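Local structure of extracellular solute-binding protein, family 3 (Methylophaga aminisulfidivorans MP, 5SV6) at residues A[149-154]-A[209-214]; A[129-134]-A[230-235]; A[156-161]-A[178-183]. The protein is of unknown function but has the architecture of a periplasmic solute-binding protein and is probably linked to methanol dehydrogenase. One frame throughout, in Å; residues are numbered along the deposited sequence.

The three contacts nest along the chain like brackets: 129-134 and 230-235 form the outermost pair, 149-154 and 209-214 lie inside it, and 156-161 with 178-183 lie innermost. Contacts 1 and 2 belong to one mixed sheet, their centres about 11 Å apart, with strand 211-215 running beside strand 118-133. The order 154-156, 211-215, 118-133, 230-234 thus builds one part of an alpha/beta fold consistent with a lobe of a family 3 solute-binding protein. Contact 3, centred about 12 Å from contact 1 and 17 Å from contact 2, joins the loop that follows strand 154-156 to helix 172-180. Tyr178 of contact 3 packs against Lys153 and Ala209 of contact 1.

Contact 1 (A[149-154]-A[209-214]); sequences KDMSKF and ADIAHI
Asp210 turns a single carboxylate oxygen to the backbone of 149-154 and takes two N-H groups there. Ser152 N lies 2.9 Å from Asp210 OD2, and Lys153 N reaches this same Asp210 OD2, also at 2.9 Å. Both bonds are nearly straight (168° and 167° at the hydrogens), and both donors arrive on the anti side of OD2, but from opposite faces of the carboxylate plane. The oxygen is therefore pinned between two consecutive amides, which probably helps to stabilise its negative charge. The main chain answers in the other direction: Asp210 N donates to Lys153 O at 2.8 Å. A weak, longer bond from Ile211 N goes to the same carbonyl.

Apolar groups take over next to this polar knot. The selenomethionine Met151 and Asp210 lie flank to flank, running in opposite senses, with Met151 CB 3.7 Å from Asp210 CB. The Met151 chain then runs roughly perpendicular to Ile211, with Met151 SE 3.8 Å from Ile211 CG2. That methyl also meets the Phe154 ring obliquely, Phe154 CD2 being 3.4 Å from Ile211 CG2. Ile211 has CG1 anti to its backbone N (chi1 -164°), which turns the CG2 branch to the two partners. Behind the first shell, Lys171 NZ binds Met151 O, and Asn175 OD1 accepts from Phe154 N.

Phe154 and Ile211 are bridged residues of parallel neighbours, strands 154-156 and 211-215, the two ends of a beta-alpha-beta crossover whose intervening chain is rich in helix. Helix 197-206 touches Ala209 and Ala212, Leu138 and Ile140 pack on Met151, and strand 118-133 continues the sheet beyond 211-215.

Contact 2 (A[129-134]-A[230-235]); sequences AFIYPA and LKMVVS
Lys231 and Tyr132 run abreast from neighbouring strands, with Lys231 CB over one face of the phenol ring near the rim and Lys231 CD close to Tyr132 CE2. Lys231 CB makes a CH-pi contact, 4.1 Å from the Tyr132 ring centroid and 18° off the normal. With chi1 at 53°, Tyr132 CG stands between its backbone N and carbonyl carbon, bringing the ring back across the neighbouring strand. A water binds Tyr132 OH at 2.6 Å and accepts only weakly from Lys231 NZ, a loose link between the two polar ends. Val233 crosses the same ring obliquely, its CG2 methyl 3.3 Å from Tyr132 OH.

Phe130 shares this face of the sheet. Its ring meets Ser235 obliquely, Phe130 CE2 lying 3.3 Å from Ser235 OG, while that hydroxyl is hydrogen-bonded to His213 NE2. On the other face Ile131 and the selenomethionine Met232 stand side by side; Ile131 CG1 is 3.8 Å from Met232 CG, and Ala129 CB touches the same CG at 3.6 Å.

Between the two layers of side chains the strands run antiparallel, at 164°. Phe130 with Val233 and Tyr132 with Lys231 are the hydrogen-bonded pairs, each making two backbone bonds; Val233 N to Phe130 O measures 2.8 Å.

Here residues 129-133 of strand 118-133 have 230-234 on one side and 211-215 on the other. Helix 216-224 packs on Ile131, Leu230 and Met232, helix 197-206 also reaches Leu230, and Leu138 and Ile140 lie against Tyr132 and Phe130.

Contact 3 (A[156-161]-A[178-183]); sequences IVPGSP and YTMSLI
Thr179 O, on helix 172-180, is gripped twice: Leu182 N reaches Thr179 O at 3.1 Å, and Ile183 N comes to Thr179 O at 3.2 Å. This fixes Ile183 beside Thr179, and both side chains meet Pro158, with no hydrogen bond between the segments.

The proline ring is at the centre of the contact. Ring carbon CD faces the Ile183 branch, Pro158 CD lying 3.6 Å from Ile183 CG1. The neighbouring ring carbon touches two methyls: Pro158 CG is 3.7 Å from Thr179 CG2 and 3.6 Å from CE of the selenomethionine Met180. Met180 starts out away from the proline, but bends at chi2 (-56°), and its methyl returns to the ring. Thr179 CG2, anti to its backbone N, also nears Ile156 O, while the hydroxyl on the other branch bonds to Asn175 O within its own helix.

A type II turn from Val157 to Ser160, with Gly159 at its third position, presents the proline. Ser160 stands at the N-cap position of helix 161-168, whose Leu166 touches Ile156. The contact thus ties the loop after strand 154-156 to helix 172-180 and the residues that follow it, with helix 197-206 flanking the contact at Val157 and Leu182.

Contact 1 (A[149-154]-A[209-214])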
# COMPACT_ATOMS: atom_id res chain seq x y z
N LYS A 149 -14.73 -19.62 3.06
CA LYS A 149 -15.91 -20.13 2.35
C LYS A 149 -17.23 -19.86 3.06
O LYS A 149 -18.29 -19.80 2.44
CB LYS A 149 -15.76 -21.64 2.12
CG LYS A 149 -15.25 -22.04 0.75
CD LYS A 149 -13.85 -21.51 0.48
CE LYS A 149 -13.21 -22.24 -0.70
NZ LYS A 149 -14.21 -22.43 -1.79
N ASP A 150 -17.17 -19.72 4.38
CA ASP A 150 -18.37 -19.44 5.16
C ASP A 150 -18.67 -17.95 5.26
O ASP A 150 -19.66 -17.55 5.87
CB ASP A 150 -18.25 -20.06 6.56
CG ASP A 150 -17.92 -21.55 6.52
OD1 ASP A 150 -18.29 -22.20 5.52
OD2 ASP A 150 -17.31 -22.08 7.47
N MSE A 151 -17.81 -17.12 4.67
CA MSE A 151 -17.99 -15.67 4.74
C MSE A 151 -18.60 -15.13 3.44
O MSE A 151 -18.53 -15.77 2.40
CB MSE A 151 -16.67 -14.97 5.03
CG MSE A 151 -16.04 -15.39 6.36
SE MSE A 151 -14.27 -14.61 6.56
CE MSE A 151 -14.05 -14.82 8.49
N SER A 152 -19.18 -13.93 3.52
CA SER A 152 -19.86 -13.31 2.39
C SER A 152 -19.44 -11.86 2.13
O SER A 152 -19.54 -11.39 1.00
CB SER A 152 -21.37 -13.36 2.61
OG SER A 152 -21.79 -14.71 2.79
N LYS A 153 -18.97 -11.17 3.18
CA LYS A 153 -18.62 -9.75 3.07
C LYS A 153 -17.12 -9.53 3.24
O LYS A 153 -16.60 -9.67 4.35
CB LYS A 153 -19.37 -8.94 4.13
CG LYS A 153 -20.90 -8.99 4.02
CD LYS A 153 -21.39 -7.98 3.01
CE LYS A 153 -22.91 -8.04 2.84
NZ LYS A 153 -23.63 -7.24 3.87
N PHE A 154 -16.45 -9.16 2.16
CA PHE A 154 -15.00 -9.04 2.13
C PHE A 154 -14.59 -7.59 1.82
O PHE A 154 -14.87 -7.09 0.74
CB PHE A 154 -14.41 -9.98 1.07
CG PHE A 154 -14.73 -11.44 1.30
CD1 PHE A 154 -15.97 -11.96 0.94
CD2 PHE A 154 -13.79 -12.30 1.85
CE1 PHE A 154 -16.27 -13.30 1.15
CE2 PHE A 154 -14.08 -13.65 2.05
CZ PHE A 154 -15.32 -14.14 1.70
N ALA A 209 -18.03 -6.04 7.63
CA ALA A 209 -17.22 -6.95 6.84
C ALA A 209 -16.87 -8.17 7.68
O ALA A 209 -16.51 -8.03 8.85
CB ALA A 209 -15.94 -6.26 6.34
N ASP A 210 -16.99 -9.36 7.11
CA ASP A 210 -16.50 -10.55 7.79
C ASP A 210 -14.98 -10.49 7.93
O ASP A 210 -14.40 -11.01 8.89
CB ASP A 210 -16.87 -11.80 6.98
CG ASP A 210 -18.35 -12.03 6.95
OD1 ASP A 210 -18.96 -12.03 8.03
OD2 ASP A 210 -18.90 -12.21 5.84
N ILE A 211 -14.34 -9.84 6.96
CA ILE A 211 -12.88 -9.85 6.87
C ILE A 211 -12.41 -8.83 5.85
O ILE A 211 -13.17 -8.45 4.96
CB ILE A 211 -12.37 -11.25 6.46
CG1 ILE A 211 -10.87 -11.41 6.74
CG2 ILE A 211 -12.71 -11.54 5.00
CD1 ILE A 211 -10.36 -12.84 6.56
N ALA A 212 -11.17 -8.36 5.99
CA ALA A 212 -10.57 -7.51 4.98
C ALA A 212 -9.33 -8.19 4.47
O ALA A 212 -8.73 -9.01 5.17
CB ALA A 212 -10.23 -6.12 5.54
N HIS A 213 -8.95 -7.87 3.24
CA HIS A 213 -7.67 -8.32 2.71
C HIS A 213 -7.08 -7.09 2.06
O HIS A 213 -7.58 -6.62 1.03
CB HIS A 213 -7.85 -9.47 1.72
CG HIS A 213 -6.56 -10.10 1.29
ND1 HIS A 213 -5.99 -9.86 0.06
CD2 HIS A 213 -5.74 -10.97 1.92
CE1 HIS A 213 -4.88 -10.56 -0.06
NE2 HIS A 213 -4.70 -11.24 1.06
N ILE A 214 -6.04 -6.55 2.69
CA ILE A 214 -5.56 -5.19 2.41
C ILE A 214 -4.04 -5.21 2.38
O ILE A 214 -3.42 -5.94 3.14
CB ILE A 214 -5.96 -4.21 3.57
CG1 ILE A 214 -7.45 -4.28 3.86
CG2 ILE A 214 -5.56 -2.76 3.25
CD1 ILE A 214 -8.28 -3.95 2.65

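Contact 2 (A[129-134]-A[230-235])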
# COMPACT_ATOMS: atom_id res chain seq x y z
N ALA A 129 -2.68 -8.66 3.50
CA ALA A 129 -2.94 -9.39 4.74
C ALA A 129 -4.42 -9.54 5.03
O ALA A 129 -5.21 -8.63 4.75
CB ALA A 129 -2.25 -8.69 5.92
N PHE A 130 -4.79 -10.68 5.60
CA PHE A 130 -6.14 -10.90 6.14
C PHE A 130 -6.28 -10.19 7.47
O PHE A 130 -5.41 -10.30 8.33
CB PHE A 130 -6.39 -12.39 6.33
CG PHE A 130 -6.30 -13.18 5.07
CD1 PHE A 130 -7.39 -13.24 4.21
CD2 PHE A 130 -5.13 -13.84 4.73
CE1 PHE A 130 -7.31 -13.95 3.02
CE2 PHE A 130 -5.04 -14.55 3.55
CZ PHE A 130 -6.14 -14.62 2.70
N ILE A 131 -7.37 -9.46 7.62
CA ILE A 131 -7.61 -8.69 8.82
C ILE A 131 -9.00 -9.03 9.35
O ILE A 131 -10.00 -8.81 8.66
CB ILE A 131 -7.49 -7.18 8.53
CG1 ILE A 131 -6.04 -6.84 8.17
CG2 ILE A 131 -7.98 -6.36 9.73
CD1 ILE A 131 -5.84 -5.48 7.49
N TYR A 132 -9.07 -9.58 10.56
CA TYR A 132 -10.32 -10.08 11.12
C TYR A 132 -10.31 -9.99 12.66
O TYR A 132 -9.25 -9.79 13.26
CB TYR A 132 -10.57 -11.52 10.64
CG TYR A 132 -9.44 -12.49 10.87
CD1 TYR A 132 -8.42 -12.62 9.96
CD2 TYR A 132 -9.42 -13.29 12.01
CE1 TYR A 132 -7.38 -13.52 10.17
CE2 TYR A 132 -8.39 -14.19 12.23
CZ TYR A 132 -7.37 -14.30 11.31
OH TYR A 132 -6.34 -15.19 11.52
N PRO A 133 -11.48 -10.13 13.30
CA PRO A 133 -11.47 -9.93 14.76
C PRO A 133 -10.71 -11.03 15.48
O PRO A 133 -10.82 -12.20 15.11
CB PRO A 133 -12.96 -9.99 15.14
CG PRO A 133 -13.68 -9.62 13.89
CD PRO A 133 -12.86 -10.25 12.79
N ALA A 134 -9.91 -10.65 16.47
CA ALA A 134 -9.17 -11.63 17.24
C ALA A 134 -10.14 -12.26 18.23
O ALA A 134 -11.22 -11.72 18.47
CB ALA A 134 -8.00 -10.98 17.95
N LEU A 230 -7.76 -6.78 16.62
CA LEU A 230 -7.79 -7.40 15.30
C LEU A 230 -6.55 -8.25 15.09
O LEU A 230 -5.49 -7.98 15.65
CB LEU A 230 -7.86 -6.34 14.20
CG LEU A 230 -9.06 -5.37 14.23
CD1 LEU A 230 -8.97 -4.42 13.04
CD2 LEU A 230 -10.39 -6.11 14.22
N LYS A 231 -6.69 -9.27 14.26
CA LYS A 231 -5.54 -10.02 13.79
C LYS A 231 -5.21 -9.54 12.40
O LYS A 231 -6.11 -9.23 11.62
CB LYS A 231 -5.86 -11.52 13.74
CG LYS A 231 -5.80 -12.21 15.09
CD LYS A 231 -5.59 -13.72 14.92
CE LYS A 231 -4.22 -14.03 14.34
NZ LYS A 231 -3.96 -15.49 14.27
N MSE A 232 -3.92 -9.47 12.09
CA MSE A 232 -3.47 -9.17 10.74
C MSE A 232 -2.49 -10.26 10.29
O MSE A 232 -1.35 -10.33 10.76
CB MSE A 232 -2.82 -7.78 10.67
CG MSE A 232 -2.44 -7.36 9.24
SE MSE A 232 -1.80 -5.51 9.10
CE MSE A 232 -0.34 -5.61 10.38
N VAL A 233 -2.94 -11.13 9.40
CA VAL A 233 -2.16 -12.27 8.97
C VAL A 233 -1.68 -12.05 7.54
O VAL A 233 -2.50 -11.99 6.62
CB VAL A 233 -2.99 -13.57 9.04
CG1 VAL A 233 -2.18 -14.76 8.54
CG2 VAL A 233 -3.49 -13.81 10.47
N VAL A 234 -0.37 -11.91 7.36
CA VAL A 234 0.19 -11.63 6.04
C VAL A 234 0.08 -12.84 5.12
O VAL A 234 0.41 -13.97 5.52
CB VAL A 234 1.66 -11.19 6.14
CG1 VAL A 234 2.21 -10.91 4.76
CG2 VAL A 234 1.80 -9.96 7.04
N SER A 235 -0.37 -12.62 3.89
CA SER A 235 -0.54 -13.72 2.93
C SER A 235 0.79 -14.36 2.55
O SER A 235 1.85 -13.77 2.74
CB SER A 235 -1.21 -13.23 1.64
OG SER A 235 -2.62 -13.27 1.75
O HOH W 1 -6.22 -17.51 12.70

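Contact 3 (A[156-161]-A[178-183])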
# COMPACT_ATOMS: atom_id res chain seq x y z
N ILE A 156 -12.20 -5.38 0.38
CA ILE A 156 -11.01 -5.40 -0.47
C ILE A 156 -10.94 -4.22 -1.45
O ILE A 156 -11.92 -3.50 -1.66
CB ILE A 156 -10.91 -6.70 -1.30
CG1 ILE A 156 -12.04 -6.76 -2.33
CG2 ILE A 156 -10.92 -7.93 -0.38
CD1 ILE A 156 -11.76 -7.70 -3.48
N VAL A 157 -9.77 -4.04 -2.04
CA VAL A 157 -9.57 -3.02 -3.06
C VAL A 157 -9.59 -3.64 -4.45
O VAL A 157 -8.82 -4.56 -4.75
CB VAL A 157 -8.22 -2.28 -2.84
CG1 VAL A 157 -8.01 -1.21 -3.92
CG2 VAL A 157 -8.17 -1.67 -1.45
N PRO A 158 -10.49 -3.16 -5.32
CA PRO A 158 -10.60 -3.69 -6.68
C PRO A 158 -9.30 -3.49 -7.46
O PRO A 158 -8.62 -2.49 -7.26
CB PRO A 158 -11.73 -2.86 -7.30
CG PRO A 158 -12.52 -2.38 -6.12
CD PRO A 158 -11.51 -2.13 -5.04
N GLY A 159 -8.95 -4.45 -8.31
CA GLY A 159 -7.73 -4.37 -9.09
C GLY A 159 -6.49 -4.86 -8.35
O GLY A 159 -5.39 -4.87 -8.92
N SER A 160 -6.66 -5.25 -7.09
CA SER A 160 -5.56 -5.77 -6.30
C SER A 160 -5.55 -7.31 -6.38
O SER A 160 -6.52 -7.90 -6.86
CB SER A 160 -5.69 -5.29 -4.84
OG SER A 160 -6.83 -5.86 -4.22
N PRO A 161 -4.47 -7.96 -5.91
CA PRO A 161 -4.48 -9.43 -5.90
C PRO A 161 -5.65 -10.00 -5.09
O PRO A 161 -6.05 -11.14 -5.34
CB PRO A 161 -3.15 -9.80 -5.23
CG PRO A 161 -2.27 -8.60 -5.44
CD PRO A 161 -3.20 -7.42 -5.41
N TYR A 178 -21.25 -5.00 -2.22
CA TYR A 178 -20.60 -4.53 -1.00
C TYR A 178 -19.32 -3.72 -1.27
O TYR A 178 -19.16 -2.62 -0.74
CB TYR A 178 -20.28 -5.71 -0.08
CG TYR A 178 -19.58 -5.27 1.18
CD1 TYR A 178 -20.17 -4.35 2.04
CD2 TYR A 178 -18.32 -5.74 1.51
CE1 TYR A 178 -19.55 -3.93 3.19
CE2 TYR A 178 -17.68 -5.33 2.68
CZ TYR A 178 -18.30 -4.42 3.51
OH TYR A 178 -17.68 -4.00 4.66
N THR A 179 -18.44 -4.25 -2.12
CA THR A 179 -17.18 -3.59 -2.47
C THR A 179 -17.40 -2.22 -3.14
O THR A 179 -16.69 -1.24 -2.86
CB THR A 179 -16.35 -4.48 -3.43
OG1 THR A 179 -16.04 -5.72 -2.78
CG2 THR A 179 -15.06 -3.79 -3.84
N MSE A 180 -18.38 -2.17 -4.03
CA MSE A 180 -18.72 -0.93 -4.74
C MSE A 180 -19.38 0.12 -3.83
O MSE A 180 -19.46 1.29 -4.21
CB MSE A 180 -19.65 -1.23 -5.91
CG MSE A 180 -19.01 -2.00 -7.02
SE MSE A 180 -17.39 -1.14 -7.72
CE MSE A 180 -16.05 -2.29 -6.90
N SER A 181 -19.88 -0.30 -2.67
CA SER A 181 -20.46 0.64 -1.71
C SER A 181 -19.36 1.33 -0.91
O SER A 181 -19.62 2.31 -0.19
CB SER A 181 -21.42 -0.08 -0.76
OG SER A 181 -20.74 -0.80 0.26
N LEU A 182 -18.13 0.81 -1.02
CA LEU A 182 -17.01 1.31 -0.22
C LEU A 182 -15.97 2.10 -1.02
O LEU A 182 -15.38 3.04 -0.50
CB LEU A 182 -16.28 0.16 0.48
CG LEU A 182 -17.05 -0.66 1.51
CD1 LEU A 182 -16.27 -1.90 1.92
CD2 LEU A 182 -17.39 0.19 2.73
N ILE A 183 -15.73 1.70 -2.26
CA ILE A 183 -14.61 2.25 -3.02
C ILE A 183 -15.11 3.36 -3.95
O ILE A 183 -16.11 3.20 -4.64
CB ILE A 183 -13.89 1.16 -3.85
CG1 ILE A 183 -13.44 -0.00 -2.95
CG2 ILE A 183 -12.70 1.75 -4.61
CD1 ILE A 183 -12.48 0.40 -1.82